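Local coordinates for periplasmic protein-probably involved in high-affinity Fe2+ transport (Escherichia coli F11, PDB 5I0Y), which binds copper and takes part in periplasmic iron transport, a process for which its copper site is required, at the interface of chains A and B. Coordinates in Å, arbitrary orientation; residue numbers count along the deposited sequence, not the author numbering. Chains: chain A/B, Periplasmic protein-probably involved in high-affinity Fe2+ transport.

Contact 1: the interface of chains A and B. Residues chain A 120, 126, 137; chain B 30, 91.
Chain B meets the indole of A:Trp137 obliquely, above its rim on the side of A:Arg126: the CG1 methyl of B:Val91 touches CZ2 and CH2 of the benzo ring, and OE1 of B:Glu30 lies 3.5 Å from CD1. Both faces are covered by its own chain, with the backbone N of A:Ser120 over one and CD of A:Arg126 over the other, each displaced toward the rim. The guanidinium of A:Arg126 takes the same carboxylate oxygen at its edge, in plane; NE and B:Glu30 OE1, 2.7 Å apart, form a hydrogen bond and salt bridge. OE1 is met on its anti side, 22° out of the carboxylate plane, with the two flat groups turned 70° from each other. B:Glu30 reaches this position fully stretched, its CG opposite the backbone N (chi1 -175°). The main chains join as well: B:Glu30 N donates to the carbonyl O of A:Arg126 at 2.9 Å, and a parallel beta bridge pairs A:Arg126 with B:Val91, whose CG1 packs 3.8 Å from A:Arg126 CB. Waters serve both carboxylate oxygens. One links OE1 to the backbone N of A:Trp137, giving OE1 a second polar partner besides the arginine and probably helping to fix the carboxylate's rotation. The other lies 3.0 Å from B:Glu30 OE2 and 2.6 Å from the hydroxyl OG of A:Ser120.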
loop_
_atom_site.group_PDB
_atom_site.type_symbol
_atom_site.label_atom_id
_atom_site.label_comp_id
_atom_site.label_asym_id
_atom_site.label_seq_id
_atom_site.Cartn_x
_atom_site.Cartn_y
_atom_site.Cartn_z
ATOM N N SER A 120 8.151 -1.952 -6.117
ATOM C CA SER A 120 8.743 -0.969 -7.019
ATOM C C SER A 120 7.984 -0.843 -8.342
ATOM O O SER A 120 7.834 0.258 -8.864
ATOM C CB SER A 120 10.213 -1.307 -7.281
ATOM O OG SER A 120 10.346 -2.665 -7.688
ATOM N N ARG A 126 11.107 2.329 -1.956
ATOM C CA ARG A 126 11.803 2.029 -0.706
ATOM C C ARG A 126 12.883 3.073 -0.413
ATOM O O ARG A 126 13.552 3.586 -1.315
ATOM C CB ARG A 126 12.380 0.609 -0.693
ATOM C CG ARG A 126 13.528 0.415 -1.641
ATOM C CD ARG A 126 14.112 -0.986 -1.601
ATOM N NE ARG A 126 15.216 -0.935 -2.540
ATOM C CZ ARG A 126 16.501 -0.829 -2.222
ATOM N NH1 ARG A 126 17.380 -0.737 -3.202
ATOM N NH2 ARG A 126 16.915 -0.873 -0.955
ATOM N N TRP A 137 14.665 -5.138 -2.988
ATOM C CA TRP A 137 13.566 -6.033 -3.329
ATOM C C TRP A 137 14.100 -7.346 -3.822
ATOM O O TRP A 137 15.147 -7.402 -4.492
ATOM C CB TRP A 137 12.649 -5.416 -4.377
ATOM C CG TRP A 137 11.913 -4.205 -3.882
ATOM C CD1 TRP A 137 12.001 -2.915 -4.369
ATOM C CD2 TRP A 137 10.977 -4.139 -2.760
ATOM N NE1 TRP A 137 11.184 -2.069 -3.660
ATOM C CE2 TRP A 137 10.556 -2.739 -2.673
ATOM C CE3 TRP A 137 10.453 -5.063 -1.867
ATOM C CZ2 TRP A 137 9.634 -2.308 -1.721
ATOM C CZ3 TRP A 137 9.534 -4.609 -0.899
ATOM C CH2 TRP A 137 9.145 -3.266 -0.837
ATOM N N GLU B 30 14.758 4.537 -3.822
ATOM C CA GLU B 30 14.854 3.867 -5.116
ATOM C C GLU B 30 13.714 4.373 -6.005
ATOM O O GLU B 30 12.596 4.527 -5.528
ATOM C CB GLU B 30 14.731 2.347 -4.932
ATOM C CG GLU B 30 14.951 1.545 -6.220
ATOM C CD GLU B 30 14.528 0.087 -6.148
ATOM O OE1 GLU B 30 14.355 -0.454 -5.049
ATOM O OE2 GLU B 30 14.375 -0.530 -7.229
ATOM N N VAL B 91 8.373 2.905 1.524
ATOM C CA VAL B 91 8.622 2.062 2.680
ATOM C C VAL B 91 10.021 2.328 3.241
ATOM O O VAL B 91 10.999 2.411 2.484
ATOM C CB VAL B 91 8.332 0.566 2.402
ATOM C CG1 VAL B 91 9.272 -0.008 1.352
ATOM C CG2 VAL B 91 8.337 -0.237 3.703
HETATM O O HOH W 1 15.594 -3.183 -5.029
HETATM O O HOH W 2 12.900 -3.088 -7.636
#

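Contact 2: the interface of chains A and B. Residues chain A 64, 89-91, 96, 98; chain B 66-67, 124.
B:Tyr67 and A:Trp64 make the aromatic part of this patch, meeting rim to rim rather than stacking. The CZ3 and CH2 corner of the indole faces CE2 of the phenol ring, with A:Trp64 CH2 3.8 Å from B:Tyr67 CE2, and CZ3 lies at the tyrosine's edge, in plane. The two ring planes are turned about 48° from each other. Within chain A the indole is sandwiched, CB of A:Pro96 resting over the centre of one face and the hydroxyl OH of A:Tyr98 lying toward the rim of the other, which should hold the ring still while its outer corner is presented to chain B.

Aliphatic proline rings packing on aromatic rings are a second kind of contact. A:Pro89 lies across the phenol end of B:Tyr67, above the ring plane, and its CB comes within 3.5 Å of CZ. From chain B, the ring of B:Pro66 touches the same tryptophan corner, its CG 3.9 Å from A:Trp64 CZ3.

The third kind is the thioether side chain of B:Met124 against backbone and indole. This side chain runs over strand 88-92 of chain A, extended as far as SD (chi1 172°), with CG near the carbonyl O of A:Pro89 and SD 4.2 Å from CB of A:Val91. A bend at chi3 (-98°) then turns the terminal methyl toward the indole, so that CE is 3.7 Å from CH2 of A:Trp64. The copper ligand A:Met90 takes part here through its main chain, while its own thioether points away from chain B toward the metal site. CE of B:Met124 meets not that sulfur but the carbonyl O of A:Met90, at 3.6 Å.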
loop_
_atom_site.group_PDB
_atom_site.type_symbol
_atom_site.label_atom_id
_atom_site.label_comp_id
_atom_site.label_asym_id
_atom_site.label_seq_id
_atom_site.Cartn_x
_atom_site.Cartn_y
_atom_site.Cartn_z
ATOM N N TRP A 64 0.171 -6.922 5.652
ATOM C CA TRP A 64 -0.084 -7.054 4.235
ATOM C C TRP A 64 1.044 -6.466 3.439
ATOM O O TRP A 64 1.605 -5.427 3.807
ATOM C CB TRP A 64 -1.371 -6.319 3.903
ATOM C CG TRP A 64 -1.841 -6.627 2.505
ATOM C CD1 TRP A 64 -2.043 -7.893 1.940
ATOM C CD2 TRP A 64 -2.213 -5.667 1.469
ATOM N NE1 TRP A 64 -2.480 -7.770 0.640
ATOM C CE2 TRP A 64 -2.634 -6.452 0.316
ATOM C CE3 TRP A 64 -2.273 -4.278 1.397
ATOM C CZ2 TRP A 64 -3.045 -5.860 -0.863
ATOM C CZ3 TRP A 64 -2.703 -3.691 0.202
ATOM C CH2 TRP A 64 -3.097 -4.467 -0.898
ATOM N N PRO A 89 -5.377 -5.072 -6.688
ATOM C CA PRO A 89 -5.452 -4.868 -5.244
ATOM C C PRO A 89 -6.893 -4.577 -4.833
ATOM O O PRO A 89 -7.590 -3.825 -5.520
ATOM C CB PRO A 89 -4.570 -3.637 -4.989
ATOM C CG PRO A 89 -4.128 -3.142 -6.328
ATOM C CD PRO A 89 -4.841 -3.902 -7.400
ATOM N N MET A 90 -7.319 -5.168 -3.732
ATOM C CA MET A 90 -8.717 -5.081 -3.317
ATOM C C MET A 90 -8.801 -4.988 -1.820
ATOM O O MET A 90 -7.838 -5.294 -1.108
ATOM C CB MET A 90 -9.473 -6.335 -3.743
ATOM C CG MET A 90 -9.276 -6.707 -5.201
ATOM S SD MET A 90 -10.466 -7.960 -5.729
ATOM C CE MET A 90 -11.825 -6.873 -6.090
ATOM N N VAL A 91 -9.963 -4.580 -1.312
ATOM C CA VAL A 91 -10.226 -4.667 0.111
ATOM C C VAL A 91 -11.636 -5.235 0.332
ATOM O O VAL A 91 -12.595 -4.811 -0.345
ATOM C CB VAL A 91 -9.990 -3.319 0.849
ATOM C CG1 VAL A 91 -10.984 -2.220 0.408
ATOM C CG2 VAL A 91 -9.996 -3.532 2.358
ATOM N N PRO A 96 -7.370 -6.191 3.141
ATOM C CA PRO A 96 -6.864 -6.129 1.770
ATOM C C PRO A 96 -6.344 -7.474 1.263
ATOM O O PRO A 96 -5.858 -8.315 2.037
ATOM C CB PRO A 96 -5.726 -5.117 1.869
ATOM C CG PRO A 96 -5.259 -5.217 3.290
ATOM C CD PRO A 96 -6.490 -5.494 4.101
ATOM N N TYR A 98 -5.227 -9.447 -2.967
ATOM C CA TYR A 98 -5.167 -9.334 -4.419
ATOM C C TYR A 98 -6.065 -10.404 -4.986
ATOM O O TYR A 98 -6.081 -11.514 -4.486
ATOM C CB TYR A 98 -3.730 -9.536 -4.946
ATOM C CG TYR A 98 -2.745 -8.533 -4.390
ATOM C CD1 TYR A 98 -2.559 -7.306 -5.005
ATOM C CD2 TYR A 98 -2.021 -8.828 -3.232
ATOM C CE1 TYR A 98 -1.657 -6.379 -4.485
ATOM C CE2 TYR A 98 -1.112 -7.905 -2.702
ATOM C CZ TYR A 98 -0.936 -6.697 -3.325
ATOM O OH TYR A 98 -0.038 -5.783 -2.808
ATOM N N PRO B 66 -3.331 1.982 2.466
ATOM C CA PRO B 66 -2.562 1.964 1.217
ATOM C C PRO B 66 -3.313 2.597 0.059
ATOM O O PRO B 66 -4.518 2.864 0.168
ATOM C CB PRO B 66 -2.385 0.460 0.973
ATOM C CG PRO B 66 -3.703 -0.117 1.418
ATOM C CD PRO B 66 -4.137 0.749 2.605
ATOM N N TYR B 67 -2.596 2.871 -1.028
ATOM C CA TYR B 67 -3.191 3.344 -2.303
ATOM C C TYR B 67 -3.804 4.734 -2.224
ATOM O O TYR B 67 -4.615 5.095 -3.081
ATOM C CB TYR B 67 -4.185 2.320 -2.888
ATOM C CG TYR B 67 -3.480 1.050 -3.265
ATOM C CD1 TYR B 67 -2.861 0.913 -4.509
ATOM C CD2 TYR B 67 -3.419 -0.007 -2.370
ATOM C CE1 TYR B 67 -2.203 -0.268 -4.849
ATOM C CE2 TYR B 67 -2.757 -1.180 -2.698
ATOM C CZ TYR B 67 -2.159 -1.297 -3.920
ATOM O OH TYR B 67 -1.518 -2.487 -4.196
ATOM N N MET B 124 -7.083 0.608 -6.094
ATOM C CA MET B 124 -7.564 -0.402 -5.164
ATOM C C MET B 124 -9.078 -0.500 -5.312
ATOM O O MET B 124 -9.762 0.527 -5.376
ATOM C CB MET B 124 -7.167 -0.099 -3.717
ATOM C CG MET B 124 -7.812 -1.037 -2.707
ATOM S SD MET B 124 -7.193 -0.828 -1.037
ATOM C CE MET B 124 -5.988 -2.158 -0.976
#

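The C-alpha centres of contact 1 and contact 2 lie about 18 Å apart in one two-fold symmetric interface, and each recurs with the chains exchanged. Both use Val91 of strand 88-92, supplied by chain B in contact 1 and by chain A in contact 2, and both set against this strand residues at or just before strand 125-126 of the opposite subunit, Arg126 in contact 1 and Met124 in contact 2. Contact 1 joins the chains by polar bonds and a beta bridge, contact 2 by apolar packing. Because strand 88-92 carries the copper ligand Met90, dimer formation, if it is biological, could help to order the metal site in each subunit.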